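Long-range contact in uncharacterized protein GSU0716 (Geobacter sulfurreducens PCA, PDB 3BIJ), which is of unknown function but is probably a caspase-like cysteine endopeptidase of the C14 peptidase family: residues 52-64 with 105-118. Sequence-based numbering, arbitrary orientation.
Sequences TKAATRAKVIDAI and LFDGELIDDELYAL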
loop_
_atom_site.group_PDB
_atom_site.type_symbol
_atom_site.label_atom_id
_atom_site.label_comp_id
_atom_site.label_asym_id
_atom_site.label_seq_id
_atom_site.Cartn_x
_atom_site.Cartn_y
_atom_site.Cartn_z
ATOM N N THR A 52 0.141 -29.691 22.328
ATOM C CA THR A 52 -0.509 -30.272 21.157
ATOM C C THR A 52 -1.086 -31.684 21.356
ATOM O O THR A 52 -2.195 -31.836 21.876
ATOM C CB THR A 52 0.441 -30.268 19.952
ATOM O OG1 THR A 52 1.499 -31.192 20.180
ATOM C CG2 THR A 52 1.037 -28.889 19.759
ATOM N N LYS A 53 -0.347 -32.717 20.952
ATOM C CA LYS A 53 -0.829 -34.098 21.081
ATOM C C LYS A 53 -1.427 -34.409 22.433
ATOM O O LYS A 53 -2.347 -35.210 22.540
ATOM C CB LYS A 53 0.301 -35.086 20.815
ATOM C CG LYS A 53 0.629 -35.264 19.355
ATOM C CD LYS A 53 1.446 -36.522 19.145
ATOM C CE LYS A 53 1.568 -36.857 17.661
ATOM N NZ LYS A 53 2.252 -38.174 17.468
ATOM N N ALA A 54 -0.890 -33.767 23.461
ATOM C CA ALA A 54 -1.353 -33.973 24.818
ATOM C C ALA A 54 -2.633 -33.186 25.119
ATOM O O ALA A 54 -3.387 -33.550 26.023
ATOM C CB ALA A 54 -0.243 -33.584 25.802
ATOM N N ALA A 55 -2.882 -32.110 24.376
ATOM C CA ALA A 55 -4.075 -31.295 24.620
ATOM C C ALA A 55 -5.304 -31.834 23.908
ATOM O O ALA A 55 -5.787 -31.234 22.951
ATOM C CB ALA A 55 -3.817 -29.851 24.196
ATOM N N THR A 56 -5.821 -32.957 24.388
ATOM C CA THR A 56 -6.994 -33.561 23.773
ATOM C C THR A 56 -8.272 -33.213 24.518
ATOM O O THR A 56 -8.223 -32.699 25.629
ATOM C CB THR A 56 -6.882 -35.075 23.760
ATOM O OG1 THR A 56 -7.051 -35.568 25.094
ATOM C CG2 THR A 56 -5.525 -35.495 23.237
ATOM N N ARG A 57 -9.418 -33.501 23.906
ATOM C CA ARG A 57 -10.695 -33.230 24.544
ATOM C C ARG A 57 -10.726 -33.931 25.904
ATOM O O ARG A 57 -10.926 -33.293 26.935
ATOM C CB ARG A 57 -11.855 -33.730 23.676
ATOM C CG ARG A 57 -12.247 -32.830 22.509
ATOM C CD ARG A 57 -13.384 -33.458 21.703
ATOM N NE ARG A 57 -14.517 -33.776 22.558
ATOM C CZ ARG A 57 -15.342 -32.866 23.052
ATOM N NH1 ARG A 57 -15.165 -31.583 22.762
ATOM N NH2 ARG A 57 -16.323 -33.231 23.862
ATOM N N ALA A 58 -10.505 -35.243 25.907
ATOM C CA ALA A 58 -10.527 -36.020 27.150
ATOM C C ALA A 58 -9.655 -35.444 28.267
ATOM O O ALA A 58 -10.156 -35.177 29.359
ATOM C CB ALA A 58 -10.120 -37.460 26.866
ATOM N N LYS A 59 -8.363 -35.254 27.993
ATOM C CA LYS A 59 -7.428 -34.715 28.985
ATOM C C LYS A 59 -7.769 -33.322 29.510
ATOM O O LYS A 59 -7.699 -33.082 30.718
ATOM C CB LYS A 59 -6.000 -34.708 28.432
ATOM C CG LYS A 59 -5.385 -36.087 28.276
ATOM C CD LYS A 59 -3.888 -35.978 27.997
ATOM C CE LYS A 59 -3.265 -37.341 27.692
ATOM N NZ LYS A 59 -1.825 -37.242 27.303
ATOM N N VAL A 60 -8.124 -32.407 28.607
ATOM C CA VAL A 60 -8.482 -31.048 28.997
ATOM C C VAL A 60 -9.739 -31.056 29.869
ATOM O O VAL A 60 -9.759 -30.433 30.923
ATOM C CB VAL A 60 -8.730 -30.148 27.754
ATOM C CG1 VAL A 60 -9.321 -28.818 28.182
ATOM C CG2 VAL A 60 -7.427 -29.920 27.003
ATOM N N ILE A 61 -10.778 -31.766 29.432
ATOM C CA ILE A 61 -12.031 -31.835 30.182
ATOM C C ILE A 61 -11.798 -32.428 31.557
ATOM O O ILE A 61 -12.305 -31.927 32.559
ATOM C CB ILE A 61 -13.074 -32.679 29.436
ATOM C CG1 ILE A 61 -13.473 -31.967 28.141
ATOM C CG2 ILE A 61 -14.297 -32.896 30.299
ATOM C CD1 ILE A 61 -14.287 -32.823 27.194
ATOM N N ASP A 62 -11.016 -33.496 31.596
ATOM C CA ASP A 62 -10.697 -34.172 32.842
ATOM C C ASP A 62 -9.865 -33.318 33.789
ATOM O O ASP A 62 -10.119 -33.304 34.988
ATOM C CB ASP A 62 -9.959 -35.475 32.545
ATOM C CG ASP A 62 -9.590 -36.230 33.799
ATOM O OD1 ASP A 62 -8.520 -35.924 34.374
ATOM O OD2 ASP A 62 -10.376 -37.123 34.212
ATOM N N ALA A 63 -8.863 -32.619 33.258
ATOM C CA ALA A 63 -8.015 -31.768 34.089
ATOM C C ALA A 63 -8.841 -30.664 34.740
ATOM O O ALA A 63 -8.752 -30.446 35.952
ATOM C CB ALA A 63 -6.899 -31.159 33.256
ATOM N N ILE A 64 -9.639 -29.960 33.940
ATOM C CA ILE A 64 -10.463 -28.890 34.478
ATOM C C ILE A 64 -11.419 -29.490 35.500
ATOM O O ILE A 64 -11.677 -28.891 36.547
ATOM C CB ILE A 64 -11.280 -28.170 33.375
ATOM C CG1 ILE A 64 -10.337 -27.530 32.356
ATOM C CG2 ILE A 64 -12.141 -27.069 33.999
ATOM C CD1 ILE A 64 -11.041 -26.935 31.150
ATOM N N LEU A 105 -8.857 -28.263 19.723
ATOM C CA LEU A 105 -7.956 -29.134 20.444
ATOM C C LEU A 105 -7.456 -30.185 19.456
ATOM O O LEU A 105 -8.002 -30.341 18.364
ATOM C CB LEU A 105 -8.669 -29.744 21.665
ATOM C CG LEU A 105 -9.090 -28.709 22.740
ATOM C CD1 LEU A 105 -9.680 -29.410 23.921
ATOM C CD2 LEU A 105 -7.888 -27.875 23.185
ATOM N N PHE A 106 -6.398 -30.888 19.825
ATOM C CA PHE A 106 -5.806 -31.877 18.934
ATOM C C PHE A 106 -6.808 -32.941 18.545
ATOM O O PHE A 106 -6.952 -33.294 17.372
ATOM C CB PHE A 106 -4.593 -32.504 19.625
ATOM C CG PHE A 106 -3.727 -33.324 18.714
ATOM C CD1 PHE A 106 -4.035 -34.658 18.457
ATOM C CD2 PHE A 106 -2.605 -32.759 18.106
ATOM C CE1 PHE A 106 -3.247 -35.413 17.615
ATOM C CE2 PHE A 106 -1.806 -33.509 17.257
ATOM C CZ PHE A 106 -2.126 -34.840 17.010
ATOM N N ASP A 107 -7.510 -33.428 19.552
ATOM C CA ASP A 107 -8.526 -34.463 19.406
ATOM C C ASP A 107 -9.716 -34.018 18.531
ATOM O O ASP A 107 -10.240 -34.792 17.726
ATOM C CB ASP A 107 -9.012 -34.830 20.812
ATOM C CG ASP A 107 -9.403 -36.260 20.928
ATOM O OD1 ASP A 107 -8.968 -37.049 20.048
ATOM O OD2 ASP A 107 -10.129 -36.599 21.904
ATOM N N GLY A 108 -10.139 -32.771 18.723
ATOM C CA GLY A 108 -11.265 -32.217 18.005
ATOM C C GLY A 108 -11.603 -30.870 18.629
ATOM O O GLY A 108 -10.801 -30.309 19.385
ATOM N N GLU A 109 -12.790 -30.342 18.346
ATOM C CA GLU A 109 -13.158 -29.037 18.890
ATOM C C GLU A 109 -13.932 -29.104 20.194
ATOM O O GLU A 109 -14.770 -29.975 20.393
ATOM C CB GLU A 109 -13.972 -28.242 17.864
ATOM C CG GLU A 109 -13.249 -28.059 16.553
ATOM C CD GLU A 109 -14.110 -27.431 15.500
ATOM O OE1 GLU A 109 -14.489 -26.255 15.669
ATOM O OE2 GLU A 109 -14.410 -28.113 14.500
ATOM N N LEU A 110 -13.638 -28.171 21.086
ATOM C CA LEU A 110 -14.314 -28.107 22.363
ATOM C C LEU A 110 -15.255 -26.930 22.231
ATOM O O LEU A 110 -14.800 -25.797 22.155
ATOM C CB LEU A 110 -13.296 -27.853 23.475
ATOM C CG LEU A 110 -13.827 -27.720 24.901
ATOM C CD1 LEU A 110 -14.393 -29.049 25.369
ATOM C CD2 LEU A 110 -12.718 -27.265 25.809
ATOM N N ILE A 111 -16.560 -27.191 22.175
ATOM C CA ILE A 111 -17.541 -26.118 22.032
ATOM C C ILE A 111 -17.507 -25.186 23.232
ATOM O O ILE A 111 -17.435 -25.636 24.378
ATOM C CB ILE A 111 -18.985 -26.662 21.879
ATOM C CG1 ILE A 111 -19.174 -27.281 20.497
ATOM C CG2 ILE A 111 -19.983 -25.523 22.013
ATOM C CD1 ILE A 111 -18.282 -28.470 20.213
ATOM N N ASP A 112 -17.574 -23.885 22.969
ATOM C CA ASP A 112 -17.540 -22.903 24.046
ATOM C C ASP A 112 -18.469 -23.255 25.206
ATOM O O ASP A 112 -18.169 -22.966 26.367
ATOM C CB ASP A 112 -17.861 -21.500 23.509
ATOM C CG ASP A 112 -19.204 -21.425 22.806
ATOM O OD1 ASP A 112 -19.500 -20.360 22.217
ATOM O OD2 ASP A 112 -19.960 -22.418 22.835
ATOM N N ASP A 113 -19.595 -23.880 24.903
ATOM C CA ASP A 113 -20.526 -24.258 25.953
ATOM C C ASP A 113 -19.942 -25.319 26.872
ATOM O O ASP A 113 -20.162 -25.285 28.076
ATOM C CB ASP A 113 -21.839 -24.742 25.341
ATOM C CG ASP A 113 -22.741 -23.591 24.932
ATOM O OD1 ASP A 113 -23.425 -23.694 23.882
ATOM O OD2 ASP A 113 -22.768 -22.584 25.676
ATOM N N GLU A 114 -19.198 -26.262 26.307
ATOM C CA GLU A 114 -18.589 -27.306 27.122
ATOM C C GLU A 114 -17.604 -26.687 28.114
ATOM O O GLU A 114 -17.531 -27.110 29.264
ATOM C CB GLU A 114 -17.851 -28.315 26.242
ATOM C CG GLU A 114 -18.668 -28.864 25.081
ATOM C CD GLU A 114 -17.947 -29.975 24.335
ATOM O OE1 GLU A 114 -17.926 -31.117 24.845
ATOM O OE2 GLU A 114 -17.390 -29.702 23.245
ATOM N N LEU A 115 -16.842 -25.690 27.662
ATOM C CA LEU A 115 -15.869 -25.011 28.515
ATOM C C LEU A 115 -16.595 -24.175 29.558
ATOM O O LEU A 115 -16.270 -24.217 30.745
ATOM C CB LEU A 115 -14.974 -24.100 27.673
ATOM C CG LEU A 115 -13.999 -23.220 28.448
ATOM C CD1 LEU A 115 -13.022 -24.084 29.226
ATOM C CD2 LEU A 115 -13.272 -22.299 27.484
ATOM N N TYR A 116 -17.577 -23.405 29.105
ATOM C CA TYR A 116 -18.347 -22.574 30.009
ATOM C C TYR A 116 -18.962 -23.430 31.103
ATOM O O TYR A 116 -18.920 -23.057 32.273
ATOM C CB TYR A 116 -19.438 -21.823 29.240
ATOM C CG TYR A 116 -18.906 -20.742 28.329
ATOM C CD1 TYR A 116 -19.694 -20.211 27.303
ATOM C CD2 TYR A 116 -17.605 -20.257 28.484
ATOM C CE1 TYR A 116 -19.196 -19.226 26.446
ATOM C CE2 TYR A 116 -17.098 -19.281 27.643
ATOM C CZ TYR A 116 -17.894 -18.768 26.623
ATOM O OH TYR A 116 -17.372 -17.811 25.778
ATOM N N ALA A 117 -19.516 -24.582 30.736
ATOM C CA ALA A 117 -20.140 -25.462 31.729
ATOM C C ALA A 117 -19.105 -25.968 32.725
ATOM O O ALA A 117 -19.368 -26.047 33.932
ATOM C CB ALA A 117 -20.821 -26.644 31.050
ATOM N N LEU A 118 -17.927 -26.317 32.219
ATOM C CA LEU A 118 -16.851 -26.802 33.073
ATOM C C LEU A 118 -16.477 -25.723 34.093
ATOM O O LEU A 118 -16.279 -26.009 35.281
ATOM C CB LEU A 118 -15.633 -27.185 32.223
ATOM C CG LEU A 118 -15.391 -28.673 31.934
ATOM C CD1 LEU A 118 -16.690 -29.380 31.643
ATOM C CD2 LEU A 118 -14.443 -28.804 30.764
#
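Arg57 and Glu114 illustrate how one long side chain can tie two neighbouring helices together. From Arg57, CB passes Asp107 OD2 at 3.8 Å, CG runs by Asp107 CB, and CD comes within 4.0 Å of Glu109 O; a bend at chi3 (55°) then brings the guanidinium up to Glu114 of helix 112-118. There it grips the carboxylate end-on, the two planes 24° apart: NH2 gives a nearly straight bond to the syn lone pair of Glu114 OE1 (2.8 Å), while NH1 reaches OE2 and also makes a weak bond to Glu109 O. Glu114 OE2 accepts a second bond, from Ile111 N at the helix start, so three N-H groups hold the carboxylate and limit its turning. A glutamine here would probably leave the guanidinium without its countercharge and break the paired grip. Between the helices Ile64 CD1 meets Leu118 CD2 at 3.9 Å and Leu115 CD1; nearer the loop, Val60 CG2 and Leu105 CD1 meet tip to tip. At the far end, Lys53 CA sits over a face of the Phe106 ring, 3.8 Å from its centroid, and Phe106 N bonds to Ala55 O. Side chains from strand 76-89 back this apolar layer; the axes of 57-64 and 112-118 run 23° apart, helices packed against a central sheet as in the alpha/beta caspase fold.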